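Local atomic coordinates of aromatic amino acid exporter YddG (Starkeya novella, PDB entry 5I20), a protein that exports amino acids of many kinds, among them L-threonine, L-methionine, L-lysine and L-glutamate, across the bacterial inner membrane. Residues P31-T36 against Y78-F83; A110-E115 against G235-L240. One frame throughout, in Å; residues are numbered along the deposited sequence.

Overall arrangement
Two contacts of a basket-shaped transporter of the drug/metabolite transporter superfamily illustrate different ways of joining its parts. Contact 1 lies toward the periplasm, where the start of helix 32-53 packs on helix 65-88 through aromatic rings. Contact 2 lies at the cytoplasmic side, where the loop following helix 101-108 meets the start of helix 237-243 through charges and one apolar pair. Their centres are about 28 Å apart, on opposite sides of the chain's centre. The molecule is built of inverted repeats around a central substrate-binding cavity; contact 1 joins parts of one EamA range, whereas contact 2 links the two ranges. A monoolein chain lies against 78-83; a sulfate ion binds Arg238.

Contact 1: residues P31-T36 against Y78-F83. With OLC ((2R)-2,3-dihydroxypropyl (9Z)-octadec-9-enoate), chain G.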
ATOM      1  N   PRO A  31       8.464  15.478   8.650  1.00 72.00           N
ATOM      2  CA  PRO A  31       7.224  14.929   9.212  1.00 70.86           C
ATOM      3  C   PRO A  31       6.273  14.384   8.140  1.00 74.45           C
ATOM      4  O   PRO A  31       6.303  14.860   7.004  1.00 77.79           O
ATOM      5  CB  PRO A  31       6.615  16.132   9.939  1.00 67.35           C
ATOM      6  CG  PRO A  31       7.184  17.324   9.256  1.00 68.57           C
ATOM      7  CD  PRO A  31       8.570  16.934   8.857  1.00 72.99           C
ATOM      8  N   PRO A  32       5.430  13.402   8.504  1.00 74.26           N
ATOM      9  CA  PRO A  32       4.639  12.613   7.546  1.00 72.59           C
ATOM     10  C   PRO A  32       3.637  13.396   6.693  1.00 67.87           C
ATOM     11  O   PRO A  32       3.530  13.119   5.497  1.00 65.46           O
ATOM     12  CB  PRO A  32       3.894  11.620   8.450  1.00 73.45           C
ATOM     13  CG  PRO A  32       3.852  12.278   9.783  1.00 74.03           C
ATOM     14  CD  PRO A  32       5.161  12.993   9.894  1.00 72.32           C
ATOM     15  N   PHE A  33       2.907  14.333   7.288  1.00 64.80           N
ATOM     16  CA  PHE A  33       1.858  15.039   6.556  1.00 66.78           C
ATOM     17  C   PHE A  33       2.416  15.974   5.490  1.00 69.55           C
ATOM     18  O   PHE A  33       1.878  16.054   4.384  1.00 68.86           O
ATOM     19  CB  PHE A  33       0.963  15.821   7.518  1.00 70.83           C
ATOM     20  CG  PHE A  33      -0.154  15.006   8.094  1.00 75.73           C
ATOM     21  CD1 PHE A  33      -1.143  14.489   7.271  1.00 76.40           C
ATOM     22  CD2 PHE A  33      -0.221  14.758   9.455  1.00 77.91           C
ATOM     23  CE1 PHE A  33      -2.176  13.737   7.793  1.00 77.18           C
ATOM     24  CE2 PHE A  33      -1.254  14.006   9.985  1.00 78.24           C
ATOM     25  CZ  PHE A  33      -2.232  13.496   9.153  1.00 77.52           C
ATOM     26  N   LEU A  34       3.488  16.684   5.825  1.00 68.61           N
ATOM     27  CA  LEU A  34       4.157  17.537   4.852  1.00 64.86           C
ATOM     28  C   LEU A  34       4.745  16.689   3.732  1.00 60.13           C
ATOM     29  O   LEU A  34       4.680  17.060   2.563  1.00 63.19           O
ATOM     30  CB  LEU A  34       5.257  18.367   5.513  1.00 62.67           C
ATOM     31  CG  LEU A  34       5.975  19.344   4.578  1.00 62.85           C
ATOM     32  CD1 LEU A  34       5.005  20.400   4.064  1.00 61.56           C
ATOM     33  CD2 LEU A  34       7.161  19.990   5.271  1.00 67.44           C
ATOM     34  N   LEU A  35       5.313  15.545   4.101  1.00 58.43           N
ATOM     35  CA  LEU A  35       5.913  14.636   3.131  1.00 60.80           C
ATOM     36  C   LEU A  35       4.838  14.068   2.213  1.00 62.11           C
ATOM     37  O   LEU A  35       5.071  13.845   1.025  1.00 66.50           O
ATOM     38  CB  LEU A  35       6.667  13.510   3.844  1.00 60.55           C
ATOM     39  CG  LEU A  35       7.540  12.588   2.988  1.00 64.59           C
ATOM     40  CD1 LEU A  35       8.674  13.366   2.333  1.00 64.39           C
ATOM     41  CD2 LEU A  35       8.088  11.434   3.818  1.00 64.95           C
ATOM     42  N   THR A  36       3.657  13.845   2.777  1.00 60.56           N
ATOM     43  CA  THR A  36       2.513  13.364   2.016  1.00 56.35           C
ATOM     44  C   THR A  36       2.032  14.434   1.040  1.00 56.50           C
ATOM     45  O   THR A  36       1.797  14.155  -0.137  1.00 53.51           O
ATOM     46  CB  THR A  36       1.358  12.952   2.953  1.00 62.39           C
ATOM     47  OG1 THR A  36       1.791  11.878   3.798  1.00 66.68           O
ATOM     48  CG2 THR A  36       0.144  12.504   2.154  1.00 58.60           C
ATOM     49  N   TYR A  78      -6.585   6.313   5.175  1.00 48.75           N
ATOM     50  CA  TYR A  78      -5.640   5.326   5.682  1.00 47.39           C
ATOM     51  C   TYR A  78      -4.302   5.981   6.023  1.00 42.46           C
ATOM     52  O   TYR A  78      -3.572   5.497   6.885  1.00 45.46           O
ATOM     53  CB  TYR A  78      -5.458   4.178   4.675  1.00 44.10           C
ATOM     54  CG  TYR A  78      -4.407   4.405   3.613  1.00 44.72           C
ATOM     55  CD1 TYR A  78      -4.720   5.058   2.428  1.00 44.42           C
ATOM     56  CD2 TYR A  78      -3.108   3.944   3.785  1.00 40.04           C
ATOM     57  CE1 TYR A  78      -3.765   5.259   1.453  1.00 45.62           C
ATOM     58  CE2 TYR A  78      -2.147   4.144   2.819  1.00 40.06           C
ATOM     59  CZ  TYR A  78      -2.481   4.798   1.653  1.00 47.66           C
ATOM     60  OH  TYR A  78      -1.526   4.998   0.686  1.00 53.61           O
ATOM     61  N   HIS A  79      -3.997   7.092   5.357  1.00 42.44           N
ATOM     62  CA  HIS A  79      -2.812   7.887   5.678  1.00 47.59           C
ATOM     63  C   HIS A  79      -2.895   8.521   7.067  1.00 44.16           C
ATOM     64  O   HIS A  79      -1.950   8.447   7.850  1.00 47.35           O
ATOM     65  CB  HIS A  79      -2.609   8.987   4.637  1.00 55.46           C
ATOM     66  CG  HIS A  79      -1.618   8.638   3.573  1.00 60.42           C
ATOM     67  ND1 HIS A  79      -1.976   8.014   2.398  1.00 65.12           N
ATOM     68  CD2 HIS A  79      -0.280   8.831   3.506  1.00 65.40           C
ATOM     69  CE1 HIS A  79      -0.900   7.835   1.653  1.00 67.29           C
ATOM     70  NE2 HIS A  79       0.142   8.324   2.301  1.00 69.09           N
ATOM     71  N   PHE A  80      -4.029   9.151   7.356  1.00 44.92           N
ATOM     72  CA  PHE A  80      -4.234   9.853   8.621  1.00 50.28           C
ATOM     73  C   PHE A  80      -4.170   8.911   9.819  1.00 51.58           C
ATOM     74  O   PHE A  80      -3.581   9.242  10.847  1.00 45.82           O
ATOM     75  CB  PHE A  80      -5.579  10.583   8.604  1.00 50.28           C
ATOM     76  CG  PHE A  80      -5.927  11.259   9.902  1.00 57.56           C
ATOM     77  CD1 PHE A  80      -5.433  12.519  10.193  1.00 58.59           C
ATOM     78  CD2 PHE A  80      -6.759  10.641  10.825  1.00 59.85           C
ATOM     79  CE1 PHE A  80      -5.753  13.149  11.383  1.00 60.97           C
ATOM     80  CE2 PHE A  80      -7.083  11.265  12.015  1.00 60.35           C
ATOM     81  CZ  PHE A  80      -6.580  12.520  12.295  1.00 60.42           C
ATOM     82  N   PHE A  81      -4.783   7.739   9.683  1.00 53.55           N
ATOM     83  CA  PHE A  81      -4.851   6.789  10.788  1.00 50.71           C
ATOM     84  C   PHE A  81      -3.532   6.051  10.984  1.00 47.72           C
ATOM     85  O   PHE A  81      -3.202   5.643  12.096  1.00 49.93           O
ATOM     86  CB  PHE A  81      -5.990   5.791  10.567  1.00 46.01           C
ATOM     87  CG  PHE A  81      -7.341   6.330  10.942  1.00 47.60           C
ATOM     88  CD1 PHE A  81      -7.752   6.344  12.265  1.00 46.04           C
ATOM     89  CD2 PHE A  81      -8.194   6.833   9.975  1.00 45.18           C
ATOM     90  CE1 PHE A  81      -8.991   6.843  12.613  1.00 47.95           C
ATOM     91  CE2 PHE A  81      -9.435   7.333  10.318  1.00 44.93           C
ATOM     92  CZ  PHE A  81      -9.834   7.338  11.636  1.00 46.08           C
ATOM     93  N   TYR A  82      -2.770   5.888   9.910  1.00 47.01           N
ATOM     94  CA  TYR A  82      -1.474   5.240  10.030  1.00 53.25           C
ATOM     95  C   TYR A  82      -0.463   6.179  10.684  1.00 54.48           C
ATOM     96  O   TYR A  82       0.385   5.744  11.465  1.00 58.57           O
ATOM     97  CB  TYR A  82      -0.966   4.773   8.668  1.00 51.81           C
ATOM     98  CG  TYR A  82       0.271   3.918   8.778  1.00 56.80           C
ATOM     99  CD1 TYR A  82       0.241   2.708   9.460  1.00 59.12           C
ATOM    100  CD2 TYR A  82       1.472   4.321   8.211  1.00 60.26           C
ATOM    101  CE1 TYR A  82       1.370   1.922   9.572  1.00 65.54           C
ATOM    102  CE2 TYR A  82       2.608   3.542   8.315  1.00 64.45           C
ATOM    103  CZ  TYR A  82       2.551   2.344   8.997  1.00 65.71           C
ATOM    104  OH  TYR A  82       3.679   1.566   9.105  1.00 70.16           O
ATOM    105  N   PHE A  83      -0.560   7.467  10.370  1.00 53.62           N
ATOM    106  CA  PHE A  83       0.297   8.467  11.003  1.00 55.83           C
ATOM    107  C   PHE A  83      -0.034   8.576  12.488  1.00 53.21           C
ATOM    108  O   PHE A  83       0.850   8.787  13.318  1.00 54.69           O
ATOM    109  CB  PHE A  83       0.145   9.831  10.322  1.00 54.83           C
ATOM    110  CG  PHE A  83       0.609   9.850   8.895  1.00 58.38           C
ATOM    111  CD1 PHE A  83       1.503   8.895   8.428  1.00 61.17           C
ATOM    112  CD2 PHE A  83       0.153  10.819   8.016  1.00 59.67           C
ATOM    113  CE1 PHE A  83       1.931   8.906   7.111  1.00 61.09           C
ATOM    114  CE2 PHE A  83       0.578  10.836   6.700  1.00 62.93           C
ATOM    115  CZ  PHE A  83       1.468   9.877   6.247  1.00 63.13           C
TER
HETATM  116  C10 OLC G 301      -0.424   0.315   0.949  1.00 36.01           C
HETATM  117  C9  OLC G 301       0.197   1.118  -0.141  1.00 40.57           C
HETATM  118  C11 OLC G 301      -0.957   1.013   2.151  1.00 36.53           C
HETATM  119  C8  OLC G 301       0.301   2.599  -0.011  1.00 38.74           C
HETATM  120  C16 OLC G 301       2.454   0.002   5.743  1.00 60.24           C
HETATM  121  C12 OLC G 301      -0.859   0.118   3.339  1.00 44.11           C
HETATM  122  C7  OLC G 301       1.684   2.992   0.383  1.00 49.90           C
HETATM  123  C15 OLC G 301       1.293   0.924   5.920  1.00 57.38           C
HETATM  124  C13 OLC G 301      -0.744   0.946   4.575  1.00 50.32           C
HETATM  125  C6  OLC G 301       1.778   4.479   0.465  1.00 57.95           C
HETATM  126  C14 OLC G 301       0.023   0.202   5.614  1.00 54.38           C
HETATM  127  C5  OLC G 301       2.197   4.881   1.838  1.00 64.58           C
HETATM  128  C4  OLC G 301       2.682   6.293   1.830  1.00 66.13           C
HETATM  129  C3  OLC G 301       3.285   6.625   3.154  1.00 66.59           C
HETATM  130  C2  OLC G 301       3.951   7.958   3.076  1.00 70.57           C
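Phe83 has CG anti to the carbonyl carbon and beside the backbone N (chi1 -65°); one face of its ring meets Pro32 and its edge meets Phe33. Pro32 CB sits over the centre of that face, 3.5 Å from the Phe83 centroid. Being only 6° off the normal, it makes a well-centred CH-pi contact. Phe33 in turn offers a face to the Phe83 edge, with Phe83 CD2 above its centre. The planes stand at 84°, a T-shaped pair. At the rim of Phe33, CZ comes within 3.5 Å of Phe80 CD1. Thr36 OG1 lies near the plane of the Phe83 ring, at its CZ and CE2 edge, and donates to Pro32 O at 2.7 Å. That oxygen also accepts from Thr36 N, the two donors arriving from opposite faces of the carbonyl plane. Thr36 and His79 meet tip to tip, Thr36 OG1 being 3.7 Å from His79 CD2. The contact joins the periplasmic start of transmembrane helix 32-53 to transmembrane helix 65-88, nearly antiparallel, and Glu200 takes Phe33 N. Monoolein lines the flank of 78-83, touching Tyr78 and His79 and laying C15 over one face of Tyr82, offset toward the rim. With the threonine hydroxyl bonded to Pro32 O and His79 ND1 to Leu75 O, each within its own helix, apolar, CH-pi and edge-to-face contacts are left to join the segments.

Contact 2: residues A110-E115 against G235-L240; sequences AFLPGE and GDVRLL. With SO4 (sulfate ion), chain K.
Glu115 extends from the loop toward the start of helix 237-243, where its OE1 is merely near Gly235 O, at 4.1 Å. Asp236 follows as the N-cap: OD1 takes a weak capping bond from Leu239 N. Glu115 OE1 comes within 4.3 Å of Asp236 OD1, a proximity of like charges that Arg238 would probably offset. The Asp236 carboxylate grips Arg238 NH1, through OD1 at 2.9 Å, nearly in the guanidinium plane, and through OD2 at 2.8 Å. At Val237, CG2 lies 4.0 Å from Leu112 CD1, the two side chains crossing at about a right angle, and the backbone N is 3.6 Å from Glu115 OE1. Glu115, Asp236 and Arg238 belong to a salt-bridge network between loop 110-115 of one EamA range and the cytoplasmic end of a transmembrane helix of the other; the Asp236-Arg238 pair is the firm one. Across the contact, Glu115 OE2 lies over one face of the guanidinium, 3.9 Å from Arg238 NH1, a long and doubtful pairing of charges. Glu115 is poorly ordered, and its pairing with Arg3 carries the same doubt. Arg238 NH2 donates to Arg116 O and, weakly, to O2 of a sulfate, probably from the crystallisation liquor, that Arg118 also holds.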
ATOM      1  N   ALA A 110     -14.616 -11.416  -1.578  1.00 51.03           N
ATOM      2  CA  ALA A 110     -15.742 -12.343  -1.653  1.00 51.51           C
ATOM      3  C   ALA A 110     -17.064 -11.593  -1.808  1.00 50.96           C
ATOM      4  O   ALA A 110     -18.071 -12.177  -2.203  1.00 55.68           O
ATOM      5  CB  ALA A 110     -15.778 -13.234  -0.421  1.00 48.95           C
ATOM      6  N   PHE A 111     -17.058 -10.300  -1.498  1.00 52.25           N
ATOM      7  CA  PHE A 111     -18.256  -9.477  -1.641  1.00 59.86           C
ATOM      8  C   PHE A 111     -18.432  -8.983  -3.078  1.00 61.62           C
ATOM      9  O   PHE A 111     -19.473  -8.429  -3.423  1.00 64.06           O
ATOM     10  CB  PHE A 111     -18.210  -8.282  -0.681  1.00 64.97           C
ATOM     11  CG  PHE A 111     -18.235  -8.666   0.774  1.00 72.29           C
ATOM     12  CD1 PHE A 111     -18.762  -9.881   1.182  1.00 79.85           C
ATOM     13  CD2 PHE A 111     -17.732  -7.804   1.736  1.00 73.74           C
ATOM     14  CE1 PHE A 111     -18.783 -10.232   2.523  1.00 80.55           C
ATOM     15  CE2 PHE A 111     -17.752  -8.147   3.077  1.00 74.67           C
ATOM     16  CZ  PHE A 111     -18.278  -9.361   3.471  1.00 77.39           C
ATOM     17  N   LEU A 112     -17.413  -9.179  -3.910  1.00 61.49           N
ATOM     18  CA  LEU A 112     -17.503  -8.811  -5.321  1.00 57.17           C
ATOM     19  C   LEU A 112     -18.322  -9.847  -6.091  1.00 57.58           C
ATOM     20  O   LEU A 112     -18.057 -11.046  -5.996  1.00 54.57           O
ATOM     21  CB  LEU A 112     -16.109  -8.669  -5.936  1.00 52.97           C
ATOM     22  CG  LEU A 112     -15.216  -7.587  -5.323  1.00 54.08           C
ATOM     23  CD1 LEU A 112     -13.854  -7.540  -6.005  1.00 51.61           C
ATOM     24  CD2 LEU A 112     -15.902  -6.230  -5.383  1.00 52.88           C
ATOM     25  N   PRO A 113     -19.322  -9.383  -6.857  1.00 62.10           N
ATOM     26  CA  PRO A 113     -20.280 -10.237  -7.570  1.00 62.94           C
ATOM     27  C   PRO A 113     -19.634 -11.279  -8.480  1.00 69.87           C
ATOM     28  O   PRO A 113     -20.021 -12.446  -8.434  1.00 73.96           O
ATOM     29  CB  PRO A 113     -21.089  -9.235  -8.397  1.00 67.13           C
ATOM     30  CG  PRO A 113     -21.006  -7.969  -7.623  1.00 69.48           C
ATOM     31  CD  PRO A 113     -19.621  -7.953  -7.044  1.00 64.29           C
ATOM     32  N   GLY A 114     -18.669 -10.866  -9.292  1.00 76.93           N
ATOM     33  CA  GLY A 114     -18.044 -11.773 -10.238  1.00 87.39           C
ATOM     34  C   GLY A 114     -16.985 -12.679  -9.636  1.00 93.92           C
ATOM     35  O   GLY A 114     -16.707 -13.755 -10.166  1.00 95.62           O
ATOM     36  N   GLU A 115     -16.394 -12.247  -8.525  1.00 98.97           N
ATOM     37  CA  GLU A 115     -15.289 -12.980  -7.914  1.00100.13           C
ATOM     38  C   GLU A 115     -15.761 -14.133  -7.029  1.00 89.88           C
ATOM     39  O   GLU A 115     -16.706 -13.991  -6.252  1.00 93.85           O
ATOM     40  CB  GLU A 115     -14.410 -12.030  -7.092  1.00104.29           C
ATOM     41  CG  GLU A 115     -13.866 -10.828  -7.861  1.00111.85           C
ATOM     42  CD  GLU A 115     -12.637 -11.150  -8.696  1.00115.51           C
ATOM     43  OE1 GLU A 115     -11.754 -10.273  -8.816  1.00114.29           O
ATOM     44  OE2 GLU A 115     -12.551 -12.272  -9.240  1.00117.06           O
ATOM     45  N   GLY A 235      -8.100  -6.402 -12.898  1.00 52.12           N
ATOM     46  CA  GLY A 235      -7.260  -7.546 -12.601  1.00 51.20           C
ATOM     47  C   GLY A 235      -7.884  -8.499 -11.603  1.00 49.86           C
ATOM     48  O   GLY A 235      -9.078  -8.428 -11.317  1.00 47.15           O
ATOM     49  N   ASP A 236      -7.062  -9.396 -11.072  1.00 51.17           N
ATOM     50  CA  ASP A 236      -7.513 -10.375 -10.094  1.00 45.53           C
ATOM     51  C   ASP A 236      -7.278  -9.850  -8.680  1.00 42.73           C
ATOM     52  O   ASP A 236      -6.165  -9.922  -8.157  1.00 40.12           O
ATOM     53  CB  ASP A 236      -6.787 -11.706 -10.306  1.00 46.21           C
ATOM     54  CG  ASP A 236      -7.464 -12.861  -9.601  1.00 47.75           C
ATOM     55  OD1 ASP A 236      -8.113 -12.636  -8.560  1.00 50.69           O
ATOM     56  OD2 ASP A 236      -7.349 -14.003 -10.089  1.00 49.85           O
ATOM     57  N   VAL A 237      -8.340  -9.333  -8.069  1.00 40.97           N
ATOM     58  CA  VAL A 237      -8.269  -8.721  -6.745  1.00 39.74           C
ATOM     59  C   VAL A 237      -7.808  -9.683  -5.647  1.00 48.89           C
ATOM     60  O   VAL A 237      -6.991  -9.316  -4.798  1.00 50.19           O
ATOM     61  CB  VAL A 237      -9.637  -8.133  -6.336  1.00 40.11           C
ATOM     62  CG1 VAL A 237      -9.581  -7.566  -4.922  1.00 38.99           C
ATOM     63  CG2 VAL A 237     -10.069  -7.062  -7.321  1.00 41.22           C
ATOM     64  N   ARG A 238      -8.322 -10.909  -5.648  1.00 52.34           N
ATOM     65  CA  ARG A 238      -7.976 -11.831  -4.573  1.00 52.75           C
ATOM     66  C   ARG A 238      -6.524 -12.276  -4.708  1.00 48.05           C
ATOM     67  O   ARG A 238      -5.860 -12.561  -3.715  1.00 46.96           O
ATOM     68  CB  ARG A 238      -8.924 -13.041  -4.539  1.00 54.89           C
ATOM     69  CG  ARG A 238      -8.963 -13.898  -5.791  1.00 58.00           C
ATOM     70  CD  ARG A 238     -10.286 -13.735  -6.524  1.00 55.86           C
ATOM     71  NE  ARG A 238     -10.829 -15.010  -6.979  1.00 56.10           N
ATOM     72  CZ  ARG A 238     -10.562 -15.566  -8.158  1.00 54.55           C
ATOM     73  NH1 ARG A 238      -9.753 -14.961  -9.015  1.00 61.48           N
ATOM     74  NH2 ARG A 238     -11.107 -16.731  -8.481  1.00 48.65           N
ATOM     75  N   LEU A 239      -6.027 -12.302  -5.939  1.00 48.25           N
ATOM     76  CA  LEU A 239      -4.637 -12.660  -6.182  1.00 46.28           C
ATOM     77  C   LEU A 239      -3.693 -11.517  -5.815  1.00 43.16           C
ATOM     78  O   LEU A 239      -2.636 -11.744  -5.221  1.00 38.34           O
ATOM     79  CB  LEU A 239      -4.437 -13.066  -7.644  1.00 52.02           C
ATOM     80  CG  LEU A 239      -3.057 -13.624  -7.998  1.00 58.83           C
ATOM     81  CD1 LEU A 239      -2.673 -14.738  -7.039  1.00 58.66           C
ATOM     82  CD2 LEU A 239      -3.044 -14.123  -9.433  1.00 64.49           C
ATOM     83  N   LEU A 240      -4.074 -10.292  -6.167  1.00 40.49           N
ATOM     84  CA  LEU A 240      -3.265  -9.122  -5.837  1.00 45.55           C
ATOM     85  C   LEU A 240      -3.208  -8.915  -4.325  1.00 42.53           C
ATOM     86  O   LEU A 240      -2.231  -8.379  -3.799  1.00 46.44           O
ATOM     87  CB  LEU A 240      -3.807  -7.869  -6.535  1.00 47.54           C
ATOM     88  CG  LEU A 240      -3.532  -7.782  -8.041  1.00 48.17           C
ATOM     89  CD1 LEU A 240      -4.360  -6.683  -8.688  1.00 40.01           C
ATOM     90  CD2 LEU A 240      -2.046  -7.556  -8.305  1.00 39.18           C
TER
HETATM   91  S   SO4 K 305     -11.230 -18.374 -11.501  1.00 85.01           S
HETATM   92  O1  SO4 K 305     -11.694 -19.251 -12.571  1.00 91.93           O
HETATM   93  O2  SO4 K 305     -12.221 -18.348 -10.429  1.00 84.55           O
HETATM   94  O3  SO4 K 305      -9.961 -18.875 -10.981  1.00 84.87           O
HETATM   95  O4  SO4 K 305     -11.046 -17.024 -12.021  1.00 84.57           O